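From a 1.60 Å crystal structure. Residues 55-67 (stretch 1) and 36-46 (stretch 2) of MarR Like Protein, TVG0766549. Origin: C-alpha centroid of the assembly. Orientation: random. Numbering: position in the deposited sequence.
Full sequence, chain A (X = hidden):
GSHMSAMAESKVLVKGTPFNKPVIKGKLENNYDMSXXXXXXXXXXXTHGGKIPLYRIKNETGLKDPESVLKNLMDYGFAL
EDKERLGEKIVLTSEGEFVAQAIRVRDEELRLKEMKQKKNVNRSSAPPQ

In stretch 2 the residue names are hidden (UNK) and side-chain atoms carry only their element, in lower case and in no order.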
# COMPACT_ATOMS: atom_id res chain seq x y z
N TYR A 55 4.58 7.88 -14.50
CA TYR A 55 5.29 9.14 -14.41
C TYR A 55 4.85 9.99 -13.21
O TYR A 55 5.63 10.78 -12.70
CB TYR A 55 5.19 9.92 -15.75
CG TYR A 55 3.89 10.62 -15.98
CD1 TYR A 55 3.59 11.81 -15.32
CD2 TYR A 55 2.93 10.08 -16.83
CE1 TYR A 55 2.36 12.44 -15.50
CE2 TYR A 55 1.70 10.69 -17.01
CZ TYR A 55 1.42 11.87 -16.34
OH TYR A 55 0.19 12.46 -16.51
N ARG A 56 3.61 9.84 -12.74
CA ARG A 56 3.20 10.62 -11.58
C ARG A 56 3.92 10.11 -10.32
O ARG A 56 4.26 10.88 -9.43
CB ARG A 56 1.69 10.56 -11.37
CG ARG A 56 0.90 11.24 -12.50
CD ARG A 56 -0.56 11.48 -12.14
NE ARG A 56 -0.69 12.26 -10.92
CZ ARG A 56 -1.82 12.42 -10.24
NH1 ARG A 56 -2.94 11.85 -10.67
NH2 ARG A 56 -1.84 13.12 -9.11
N ILE A 57 4.16 8.80 -10.27
CA ILE A 57 4.85 8.23 -9.12
C ILE A 57 6.28 8.78 -9.06
O ILE A 57 6.78 9.11 -7.99
CB ILE A 57 4.86 6.70 -9.22
CG1 ILE A 57 3.44 6.20 -8.96
CG2 ILE A 57 5.85 6.09 -8.21
CD1 ILE A 57 3.24 4.75 -9.30
N LYS A 58 6.91 8.93 -10.22
CA LYS A 58 8.27 9.45 -10.26
C LYS A 58 8.34 10.90 -9.85
O LYS A 58 9.26 11.31 -9.15
CB LYS A 58 8.83 9.31 -11.67
CG LYS A 58 9.05 7.91 -12.12
CD LYS A 58 9.81 7.92 -13.42
CE LYS A 58 10.14 6.53 -13.88
NZ LYS A 58 11.05 6.55 -15.06
N ASN A 59 7.36 11.67 -10.30
CA ASN A 59 7.34 13.10 -10.03
C ASN A 59 6.83 13.54 -8.67
O ASN A 59 7.36 14.48 -8.08
CB ASN A 59 6.46 13.83 -11.07
CG ASN A 59 6.95 13.67 -12.51
OD1 ASN A 59 8.10 13.30 -12.77
ND2 ASN A 59 6.06 13.96 -13.46
N GLU A 60 5.83 12.83 -8.16
CA GLU A 60 5.14 13.27 -6.97
C GLU A 60 5.32 12.67 -5.58
O GLU A 60 4.78 13.21 -4.62
CB GLU A 60 3.65 13.24 -7.31
CG GLU A 60 3.28 13.99 -8.59
CD GLU A 60 1.85 13.73 -9.04
OE1 GLU A 60 0.96 13.57 -8.18
OE2 GLU A 60 1.62 13.70 -10.27
N THR A 61 6.05 11.57 -5.46
CA THR A 61 6.16 10.95 -4.14
C THR A 61 7.26 11.40 -3.21
O THR A 61 7.20 11.13 -2.01
CB THR A 61 6.32 9.47 -4.27
OG1 THR A 61 7.59 9.23 -4.89
CG2 THR A 61 5.19 8.88 -5.10
N GLY A 62 8.29 12.03 -3.75
CA GLY A 62 9.38 12.48 -2.91
C GLY A 62 10.39 11.38 -2.62
O GLY A 62 11.24 11.52 -1.74
N LEU A 63 10.30 10.28 -3.37
CA LEU A 63 11.20 9.15 -3.20
C LEU A 63 12.41 9.22 -4.12
O LEU A 63 12.29 9.61 -5.27
CB LEU A 63 10.46 7.83 -3.47
CG LEU A 63 9.28 7.50 -2.54
CD1 LEU A 63 8.45 6.34 -3.13
CD2 LEU A 63 9.81 7.10 -1.17
N LYS A 64 13.57 8.84 -3.61
CA LYS A 64 14.77 8.85 -4.44
C LYS A 64 14.76 7.77 -5.52
O LYS A 64 15.30 7.96 -6.61
CB LYS A 64 16.01 8.67 -3.55
CG LYS A 64 16.21 9.77 -2.53
CD LYS A 64 16.79 11.03 -3.16
CE LYS A 64 16.92 12.14 -2.11
NZ LYS A 64 17.63 11.67 -0.87
N ASP A 65 14.18 6.62 -5.21
CA ASP A 65 14.13 5.54 -6.16
C ASP A 65 12.73 4.94 -6.09
O ASP A 65 12.54 3.85 -5.56
CB ASP A 65 15.20 4.49 -5.83
CG ASP A 65 15.39 3.45 -6.95
OD1 ASP A 65 14.59 3.40 -7.90
OD2 ASP A 65 16.36 2.65 -6.87
N PRO A 66 11.72 5.66 -6.62
CA PRO A 66 10.32 5.22 -6.62
C PRO A 66 10.13 3.85 -7.24
O PRO A 66 9.33 3.03 -6.76
CB PRO A 66 9.62 6.30 -7.45
CG PRO A 66 10.49 7.49 -7.30
CD PRO A 66 11.87 6.93 -7.35
N GLU A 67 10.84 3.61 -8.34
CA GLU A 67 10.70 2.32 -9.01
C GLU A 67 11.12 1.15 -8.14
O GLU A 67 10.51 0.08 -8.20
CB GLU A 67 11.48 2.29 -10.32
CG GLU A 67 11.02 3.38 -11.28
CD GLU A 67 11.63 3.27 -12.65
OE1 GLU A 67 12.52 2.41 -12.85
OE2 GLU A 67 11.22 4.06 -13.52
N UNK A 36 9.02 2.19 5.93
CA UNK A 36 8.18 3.39 5.80
C UNK A 36 8.03 3.94 4.38
O UNK A 36 6.96 4.44 4.00
n UNK A 36 5.39 5.91 6.24
o UNK A 36 5.99 4.67 8.03
c UNK A 36 6.30 5.39 7.08
c UNK A 36 7.76 5.72 6.79
c UNK A 36 8.68 4.48 6.75
N UNK A 37 9.09 3.82 3.58
CA UNK A 37 9.02 4.28 2.20
C UNK A 37 7.93 3.49 1.44
O UNK A 37 7.17 4.06 0.64
c UNK A 37 11.05 2.79 1.66
o UNK A 37 10.57 1.96 2.46
c UNK A 37 10.39 4.17 1.51
o UNK A 37 12.05 2.55 0.98
N UNK A 38 7.84 2.19 1.72
CA UNK A 38 6.84 1.35 1.07
C UNK A 38 5.43 1.71 1.51
O UNK A 38 4.52 1.76 0.70
c UNK A 38 7.16 -0.13 1.38
c UNK A 38 9.07 -1.83 1.14
o UNK A 38 8.56 -2.46 2.08
c UNK A 38 8.40 -0.58 0.60
o UNK A 38 10.14 -2.18 0.59
N UNK A 39 5.27 1.99 2.80
CA UNK A 39 3.97 2.37 3.32
C UNK A 39 3.57 3.70 2.69
O UNK A 39 2.45 3.86 2.22
c UNK A 39 4.33 1.17 5.51
c UNK A 39 2.68 3.01 5.37
c UNK A 39 4.03 2.52 4.85
N UNK A 40 4.50 4.66 2.67
CA UNK A 40 4.20 5.95 2.04
C UNK A 40 3.73 5.78 0.59
O UNK A 40 2.72 6.38 0.16
o UNK A 40 5.76 7.16 3.41
c UNK A 40 5.46 6.82 2.07
N UNK A 41 4.43 4.95 -0.19
CA UNK A 41 4.03 4.76 -1.57
C UNK A 41 2.66 4.06 -1.69
O UNK A 41 1.85 4.41 -2.52
c UNK A 41 4.68 3.75 -3.80
c UNK A 41 5.76 2.93 -4.49
c UNK A 41 5.08 3.96 -2.33
c UNK A 41 4.49 5.09 -4.54
N UNK A 42 2.43 3.05 -0.86
CA UNK A 42 1.16 2.34 -0.90
C UNK A 42 -0.01 3.30 -0.62
O UNK A 42 -1.05 3.24 -1.28
c UNK A 42 -0.06 0.30 0.17
c UNK A 42 1.18 1.20 0.14
c UNK A 42 -0.02 -0.58 1.43
c UNK A 42 -0.07 -0.56 -1.06
N UNK A 43 0.16 4.17 0.37
CA UNK A 43 -0.89 5.12 0.72
C UNK A 43 -1.03 6.18 -0.38
O UNK A 43 -2.13 6.68 -0.63
c UNK A 43 -0.59 4.82 3.26
c UNK A 43 -0.40 5.60 4.56
c UNK A 43 -1.88 4.04 3.30
c UNK A 43 -0.60 5.79 2.08
N UNK A 44 0.07 6.52 -1.04
CA UNK A 44 0.00 7.49 -2.13
C UNK A 44 -0.88 6.87 -3.22
O UNK A 44 -1.76 7.52 -3.77
c UNK A 44 1.46 10.02 -3.81
c UNK A 44 1.50 10.18 -6.22
c UNK A 44 1.49 10.79 -4.97
c UNK A 44 1.48 8.80 -6.32
c UNK A 44 1.45 8.03 -5.16
c UNK A 44 1.41 7.77 -2.65
c UNK A 44 1.44 8.62 -3.90
N UNK A 45 -0.65 5.60 -3.55
CA UNK A 45 -1.45 4.95 -4.57
C UNK A 45 -2.92 4.89 -4.16
O UNK A 45 -3.81 5.10 -4.99
c UNK A 45 1.08 2.08 -5.43
c UNK A 45 0.52 3.52 -5.45
c UNK A 45 0.47 4.03 -6.88
c UNK A 45 -0.90 3.53 -4.84
N UNK A 46 -3.18 4.59 -2.89
CA UNK A 46 -4.54 4.48 -2.39
C UNK A 46 -5.23 5.84 -2.47
O UNK A 46 -6.39 5.92 -2.86
c UNK A 46 -5.92 3.70 -0.38
c UNK A 46 -4.53 3.99 -0.94
c UNK A 46 -7.90 2.09 -0.53
c UNK A 46 -6.54 2.52 -1.12
n UNK A 46 -8.99 3.06 -0.83

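Position 36 opens the helix with three side-chain carbons, the third carrying one oxygen and one nitrogen, an amide on a two-carbon arm. It is glutamine, Q36, out of reach of stretch 1.

Position 37 has two carbons, the second bearing two oxygens, and packs on L63: a short carboxylate, aspartate. D37 points toward stretch 1, yet what touches is carbon, its CB lying 4.0 Å from L63 CD2.

Position 38 has three carbons ending in two oxygens, the longer acid, glutamate. E38 is buried, points away and touches nothing on stretch 1.

At 39, one carbon carries two more, the beta-branched fork of valine; V39 is buried but out of reach.

Position 40 holds one carbon and one oxygen, with no second carbon to make threonine: serine. S40 points toward stretch 1, but its nearest approach, CB to L63 CD2, is 5.4 Å, too far to count as a contact.

At 41, four carbons fork at the second and pack on I57, T61, L63 and P66: leucine. L41 leaves its backbone sideways, but its end comes nearer: CD1 lies 4.0 Å from I57 CG2 and 3.9 Å from T61 CG2, and CD2 is 4.2 Å from P66 O.

Position 42 has four carbons forked at the second, touching nothing on stretch 1: leucine, L42.

Position 43 has the same fork, also out of reach: leucine, L43.

Position 44 has one carbon and a six-carbon ring with no oxygen, packed on R56, I57, E60 and T61: phenylalanine. F44 points toward stretch 1 and gives the largest covered area. T61 CG2 sits over one ring face, 3.8 Å from the centroid of the F44 ring and 8° off its normal, a CH-pi contact. E60 CB approaches F44 CZ obliquely at 3.9 Å.

Position 45 is again four carbons forked at the second, packed on I57. This leucine, L45, starts sideways and reaches I57 CD1 with CD2 at 3.7 Å.

Position 46 has four carbons in a row ending in nitrogen, lysine; K46 lies far from stretch 1.

The contact works without a hydrogen bond across it. D37, L41, F44 and L45 recur at the spacing that gathers side chains on one side of a helix. I57 meets L41, F44 and L45, while T61 sets its methyl over the ring. G62 then turns the chain with positive phi, and L63 carries the contact on to D37. The rule is apolar packing between the stretches, while the R56–E60 salt bridge and the T61 OG1 hydrogen bond to I57 O stay within stretch 1.

Stretch 2, residues 36-46: QDEVSLLLFLK
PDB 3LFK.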